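Local structure of catechol 1,2-dioxygenase (Pseudomonas putida, 2AZQ) at residues A[10-13]-A[14-17]; A[33-36]-A[37-41]. The protein probably catalyses the intradiol ring cleavage of catechol by dioxygen to cis,cis-muconate, using a ferric iron cofactor. All coordinates share one frame; numbering follows the deposited sequence.

Contact 1 (10-13 with 14-17) and contact 2 (33-36 with 37-41) are each about two turns of one helix, helix 9-19 and helix 28-49, which follow each other in the chain. Their centres lie about 11 Å apart and they touch, with Phe15 CE1 4.0 Å from Leu38 O. Contact 1 is the more superficial, with three exposed residues against two buried, its centre about 39 Å from that of the chain; contact 2, at about 28 Å, has three buried and none exposed. Both reach the second subunit, contact 1 with an aromatic ring, contact 2 with charge. Contact 1 rests on backbone bonds and an apolar pair; contact 2 adds a salt bridge and borders bound phosphatidylcholine.

Contact 1. Residues A[10-13]-A[14-17]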
ATOM      1  N   ASP A  10      21.357  17.254   9.324  1.00 22.06           N
ATOM      2  CA  ASP A  10      21.101  17.542   7.923  1.00 22.53           C
ATOM      3  C   ASP A  10      19.869  16.750   7.438  1.00 21.43           C
ATOM      4  O   ASP A  10      19.031  17.276   6.688  1.00 22.04           O
ATOM      5  CB  ASP A  10      22.348  17.175   7.100  1.00 26.98           C
ATOM      6  CG  ASP A  10      23.674  17.637   7.770  1.00 31.83           C
ATOM      7  OD1 ASP A  10      23.802  18.843   8.090  1.00 35.15           O
ATOM      8  OD2 ASP A  10      24.604  16.807   7.970  1.00 31.65           O
ATOM      9  N   ILE A  11      19.752  15.497   7.871  1.00 17.76           N
ATOM     10  CA  ILE A  11      18.623  14.653   7.477  1.00 17.25           C
ATOM     11  C   ILE A  11      17.399  14.801   8.398  1.00 17.37           C
ATOM     12  O   ILE A  11      16.280  14.661   7.956  1.00 17.32           O
ATOM     13  CB  ILE A  11      19.037  13.137   7.406  1.00 16.77           C
ATOM     14  CG1 ILE A  11      20.141  12.943   6.374  1.00 16.25           C
ATOM     15  CG2 ILE A  11      17.858  12.270   7.040  1.00 15.11           C
ATOM     16  CD1 ILE A  11      19.804  13.498   4.992  1.00 14.27           C
ATOM     17  N   GLN A  12      17.604  15.069   9.679  1.00 17.64           N
ATOM     18  CA  GLN A  12      16.478  15.250  10.574  1.00 17.43           C
ATOM     19  C   GLN A  12      15.750  16.526  10.172  1.00 15.91           C
ATOM     20  O   GLN A  12      14.547  16.650  10.316  1.00 15.27           O
ATOM     21  CB  GLN A  12      16.974  15.388  12.005  1.00 21.65           C
ATOM     22  CG  GLN A  12      17.700  14.175  12.571  1.00 26.46           C
ATOM     23  CD  GLN A  12      16.777  12.975  12.799  1.00 31.49           C
ATOM     24  OE1 GLN A  12      16.261  12.355  11.850  1.00 33.22           O
ATOM     25  NE2 GLN A  12      16.557  12.649  14.069  1.00 32.84           N
ATOM     26  N   ALA A  13      16.502  17.492   9.676  1.00 15.17           N
ATOM     27  CA  ALA A  13      15.917  18.754   9.244  1.00 13.24           C
ATOM     28  C   ALA A  13      15.085  18.510   7.986  1.00 12.05           C
ATOM     29  O   ALA A  13      14.055  19.145   7.777  1.00 13.43           O
ATOM     30  CB  ALA A  13      17.028  19.787   8.966  1.00 12.80           C
ATOM     31  N   PHE A  14      15.530  17.586   7.145  1.00 10.09           N
ATOM     32  CA  PHE A  14      14.813  17.282   5.917  1.00  8.49           C
ATOM     33  C   PHE A  14      13.467  16.554   6.173  1.00  7.56           C
ATOM     34  O   PHE A  14      12.434  16.891   5.580  1.00  5.95           O
ATOM     35  CB  PHE A  14      15.728  16.470   4.994  1.00  7.01           C
ATOM     36  CG  PHE A  14      15.039  15.917   3.779  1.00  9.57           C
ATOM     37  CD1 PHE A  14      14.289  16.735   2.947  1.00  8.04           C
ATOM     38  CD2 PHE A  14      15.152  14.563   3.456  1.00 10.06           C
ATOM     39  CE1 PHE A  14      13.669  16.209   1.823  1.00  8.39           C
ATOM     40  CE2 PHE A  14      14.530  14.042   2.324  1.00  8.65           C
ATOM     41  CZ  PHE A  14      13.792  14.859   1.514  1.00  7.20           C
ATOM     42  N   PHE A  15      13.473  15.577   7.072  1.00  7.39           N
ATOM     43  CA  PHE A  15      12.261  14.839   7.388  1.00  7.80           C
ATOM     44  C   PHE A  15      11.297  15.780   8.045  1.00  7.27           C
ATOM     45  O   PHE A  15      10.098  15.668   7.865  1.00  6.09           O
ATOM     46  CB  PHE A  15      12.590  13.659   8.302  1.00  8.31           C
ATOM     47  CG  PHE A  15      13.311  12.553   7.596  1.00 10.20           C
ATOM     48  CD1 PHE A  15      14.170  11.710   8.278  1.00 11.05           C
ATOM     49  CD2 PHE A  15      13.153  12.373   6.226  1.00 10.77           C
ATOM     50  CE1 PHE A  15      14.868  10.708   7.595  1.00 10.86           C
ATOM     51  CE2 PHE A  15      13.846  11.373   5.547  1.00 10.32           C
ATOM     52  CZ  PHE A  15      14.700  10.548   6.227  1.00  8.66           C
ATOM     53  N   ASN A  16      11.852  16.726   8.789  1.00  7.72           N
ATOM     54  CA  ASN A  16      11.084  17.738   9.486  1.00  8.76           C
ATOM     55  C   ASN A  16      10.217  18.518   8.465  1.00  9.96           C
ATOM     56  O   ASN A  16       8.992  18.663   8.640  1.00  8.27           O
ATOM     57  CB  ASN A  16      12.080  18.649  10.207  1.00 11.11           C
ATOM     58  CG  ASN A  16      11.484  19.374  11.406  1.00 13.53           C
ATOM     59  OD1 ASN A  16      12.210  20.006  12.192  1.00 11.52           O
ATOM     60  ND2 ASN A  16      10.163  19.296  11.549  1.00 15.63           N
ATOM     61  N   GLN A  17      10.827  18.995   7.378  1.00 10.67           N
ATOM     62  CA  GLN A  17      10.055  19.747   6.392  1.00 12.76           C
ATOM     63  C   GLN A  17       9.125  18.865   5.563  1.00 13.12           C
ATOM     64  O   GLN A  17       8.123  19.351   5.039  1.00 12.22           O
ATOM     65  CB  GLN A  17      10.961  20.480   5.436  1.00 16.76           C
ATOM     66  CG  GLN A  17      12.134  21.144   6.060  1.00 24.20           C
ATOM     67  CD  GLN A  17      12.921  21.937   5.031  1.00 27.35           C
ATOM     68  OE1 GLN A  17      13.244  21.420   3.944  1.00 27.56           O
ATOM     69  NE2 GLN A  17      13.241  23.199   5.365  1.00 27.16           N
TER
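Helix 9-19, an N-terminal helix of the subunit, places Ile11 and Phe15 one turn apart, and their side chains run side by side in the same direction. The touching branch of the isoleucine is CG2, which stands 3.4 Å from Phe15 CE1; the same methyl is 3.7 Å from Phe15 CZ, so it meets the end of the ring farthest from the backbone. The ring is brought there by a chi1 of -72°, which turns Phe15 CG back beside its own backbone N and away from the carbonyl carbon. Nearer the main chain, Ile11 O lies over one face of the ring, with Phe15 CD1 at 3.6 Å. That oxygen also accepts the backbone bond from Phe15 N (3.1 Å, N-H...O angle 163°). It thus has both a polar donor and an aromatic face beside it.

The regular i to i+4 ladder of an alpha-helix continues with Asn16 N to Gln12 O at 3.1 Å and Gln17 N to Ala13 O at 3.3 Å. At its packed side the helix lies against helix 28-49, where Phe15 rests on Leu38 and Ala42.

Phe14, next along the chain, takes the other course: its CG is anti to the backbone N (chi1 171°), and its ring leads away from the preceding turn while its CB stays 3.5 Å from Ile11 O. The ring enters the dimer interface and makes edge-to-face contacts with Tyr252 and His82 of the second subunit. Ile11 packs there as well, on Leu86 of that subunit, while its backbone N is hydrogen-bonded to Thr8 OG1 at the start of the helix.

Contact 2. Residues A[33-36]-A[37-41]; sequences IILR and VLQDT
Arg36 and Asp40, one turn apart on helix 28-49, are joined by a salt bridge in which Arg36 NE donates to Asp40 OD1 over 3.0 Å with an N-H...O angle of 161°. The oxygen sits in the guanidinium plane, at its edge, whereas NE approaches the carboxylate on its syn side and somewhat out of its plane; the two planes are 64° apart, which rules out a flat, paired alignment. Asp40 OD2 remains farther from Arg36 NE, at 3.4 Å. A bend at chi2 (53°), between extended torsions on either side of it, turns NE toward the next turn. The backbone under the pair is fixed by Asp40 N to Arg36 O, at 3.0 Å.

The apolar neighbours use the same spacing. Ile34 CG2 meets Leu38 CD1 at 3.8 Å, and Ile33 CG2 meets Val37 CG2 more loosely at 4.1 Å. Further along, Val37 O is gripped twice: Thr41 N (3.0 Å) and Thr41 OG1 (2.8 Å) reach it from opposite faces of its plane, which holds the threonine hydroxyl against the helix.

Outward from these contacts, Arg36 NH2 forms its stronger salt bridge with Asp47 OD2 of the second subunit, while Leu38 packs on Phe15 and Val18 of helix 9-19. A leucine in place of Arg36 would probably cost Asp40 and that Asp47 this shared partner and loosen an ionic tie between the subunits. Ile33 and Thr41 each touch bound phosphatidylcholine, Thr41 as part of its pocket. Such i to i+4 pairing, here with a charged face at the dimer interface and lipid alongside, belongs to the helical N-terminal region through which catechol 1,2-dioxygenases dimerise.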
ATOM      1  N   ILE A  33       3.167  11.814  13.183  1.00  7.83           N
ATOM      2  CA  ILE A  33       3.204  10.415  12.733  1.00  7.17           C
ATOM      3  C   ILE A  33       4.113  10.223  11.474  1.00  8.07           C
ATOM      4  O   ILE A  33       4.923   9.275  11.412  1.00  8.97           O
ATOM      5  CB  ILE A  33       1.762   9.880  12.453  1.00  4.06           C
ATOM      6  CG1 ILE A  33       0.922   9.890  13.732  1.00  3.68           C
ATOM      7  CG2 ILE A  33       1.829   8.477  11.976  1.00  4.34           C
ATOM      8  CD1 ILE A  33      -0.588   9.651  13.530  1.00  2.00           C
ATOM      9  N   ILE A  34       3.992  11.111  10.486  1.00  6.95           N
ATOM     10  CA  ILE A  34       4.838  11.019   9.296  1.00  7.04           C
ATOM     11  C   ILE A  34       6.292  11.347   9.642  1.00  5.05           C
ATOM     12  O   ILE A  34       7.185  10.848   8.985  1.00  7.20           O
ATOM     13  CB  ILE A  34       4.409  11.997   8.141  1.00  7.77           C
ATOM     14  CG1 ILE A  34       2.975  11.734   7.706  1.00  6.78           C
ATOM     15  CG2 ILE A  34       5.305  11.790   6.923  1.00  5.12           C
ATOM     16  CD1 ILE A  34       2.789  10.374   7.108  1.00 10.42           C
ATOM     17  N   LEU A  35       6.544  12.175  10.649  1.00  4.49           N
ATOM     18  CA  LEU A  35       7.949  12.494  10.986  1.00  5.62           C
ATOM     19  C   LEU A  35       8.536  11.155  11.454  1.00  5.44           C
ATOM     20  O   LEU A  35       9.625  10.737  11.051  1.00  4.48           O
ATOM     21  CB  LEU A  35       8.045  13.541  12.121  1.00  3.86           C
ATOM     22  CG  LEU A  35       9.341  14.328  12.422  1.00  4.68           C
ATOM     23  CD1 LEU A  35       9.260  15.090  13.764  1.00  2.00           C
ATOM     24  CD2 LEU A  35      10.493  13.379  12.482  1.00  6.71           C
ATOM     25  N   ARG A  36       7.766  10.473  12.283  1.00  5.35           N
ATOM     26  CA  ARG A  36       8.160   9.189  12.826  1.00  7.57           C
ATOM     27  C   ARG A  36       8.260   8.090  11.743  1.00  8.61           C
ATOM     28  O   ARG A  36       9.306   7.433  11.636  1.00  7.14           O
ATOM     29  CB  ARG A  36       7.161   8.814  13.936  1.00  7.88           C
ATOM     30  CG  ARG A  36       7.372   7.488  14.629  1.00  7.09           C
ATOM     31  CD  ARG A  36       8.757   7.314  15.155  1.00  7.07           C
ATOM     32  NE  ARG A  36       8.854   6.063  15.912  1.00 10.02           N
ATOM     33  CZ  ARG A  36       8.659   5.937  17.227  1.00  8.45           C
ATOM     34  NH1 ARG A  36       8.358   6.990  17.969  1.00  9.26           N
ATOM     35  NH2 ARG A  36       8.717   4.741  17.796  1.00  7.48           N
ATOM     36  N   VAL A  37       7.202   7.898  10.944  1.00  7.89           N
ATOM     37  CA  VAL A  37       7.228   6.875   9.890  1.00  8.29           C
ATOM     38  C   VAL A  37       8.462   7.048   8.998  1.00  9.55           C
ATOM     39  O   VAL A  37       9.035   6.059   8.513  1.00  9.04           O
ATOM     40  CB  VAL A  37       5.953   6.919   9.005  1.00  9.03           C
ATOM     41  CG1 VAL A  37       6.078   5.943   7.858  1.00 10.80           C
ATOM     42  CG2 VAL A  37       4.752   6.513   9.796  1.00 10.43           C
ATOM     43  N   LEU A  38       8.880   8.300   8.785  1.00  9.79           N
ATOM     44  CA  LEU A  38      10.067   8.554   7.960  1.00 10.11           C
ATOM     45  C   LEU A  38      11.417   8.230   8.631  1.00 11.55           C
ATOM     46  O   LEU A  38      12.302   7.697   7.978  1.00 10.65           O
ATOM     47  CB  LEU A  38      10.076  10.003   7.454  1.00  6.05           C
ATOM     48  CG  LEU A  38       9.051  10.397   6.381  1.00  5.57           C
ATOM     49  CD1 LEU A  38       9.050  11.929   6.238  1.00  2.88           C
ATOM     50  CD2 LEU A  38       9.355   9.689   5.055  1.00  2.00           C
ATOM     51  N   GLN A  39      11.568   8.546   9.922  1.00 13.25           N
ATOM     52  CA  GLN A  39      12.813   8.286  10.655  1.00 14.98           C
ATOM     53  C   GLN A  39      13.031   6.798  10.797  1.00 15.10           C
ATOM     54  O   GLN A  39      14.171   6.321  10.720  1.00 16.74           O
ATOM     55  CB  GLN A  39      12.776   8.851  12.069  1.00 17.68           C
ATOM     56  CG  GLN A  39      12.515  10.324  12.229  1.00 21.91           C
ATOM     57  CD  GLN A  39      12.542  10.708  13.698  1.00 24.31           C
ATOM     58  OE1 GLN A  39      13.545  10.485  14.387  1.00 27.47           O
ATOM     59  NE2 GLN A  39      11.445  11.262  14.192  1.00 24.01           N
ATOM     60  N   ASP A  40      11.942   6.071  11.052  1.00 13.06           N
ATOM     61  CA  ASP A  40      12.023   4.623  11.194  1.00 11.96           C
ATOM     62  C   ASP A  40      12.288   3.972   9.835  1.00 11.66           C
ATOM     63  O   ASP A  40      13.197   3.157   9.706  1.00 12.94           O
ATOM     64  CB  ASP A  40      10.731   4.048  11.781  1.00 11.38           C
ATOM     65  CG  ASP A  40      10.521   4.417  13.243  1.00 10.73           C
ATOM     66  OD1 ASP A  40       9.516   3.975  13.835  1.00  8.47           O
ATOM     67  OD2 ASP A  40      11.361   5.145  13.803  1.00 11.97           O
ATOM     68  N   THR A  41      11.512   4.331   8.816  1.00 10.69           N
ATOM     69  CA  THR A  41      11.719   3.738   7.504  1.00  9.72           C
ATOM     70  C   THR A  41      13.178   3.879   7.084  1.00 10.34           C
ATOM     71  O   THR A  41      13.796   2.931   6.590  1.00 10.89           O
ATOM     72  CB  THR A  41      10.778   4.374   6.462  1.00  8.08           C
ATOM     73  OG1 THR A  41       9.443   3.950   6.736  1.00  5.27           O
ATOM     74  CG2 THR A  41      11.139   3.934   5.048  1.00  7.59           C
TER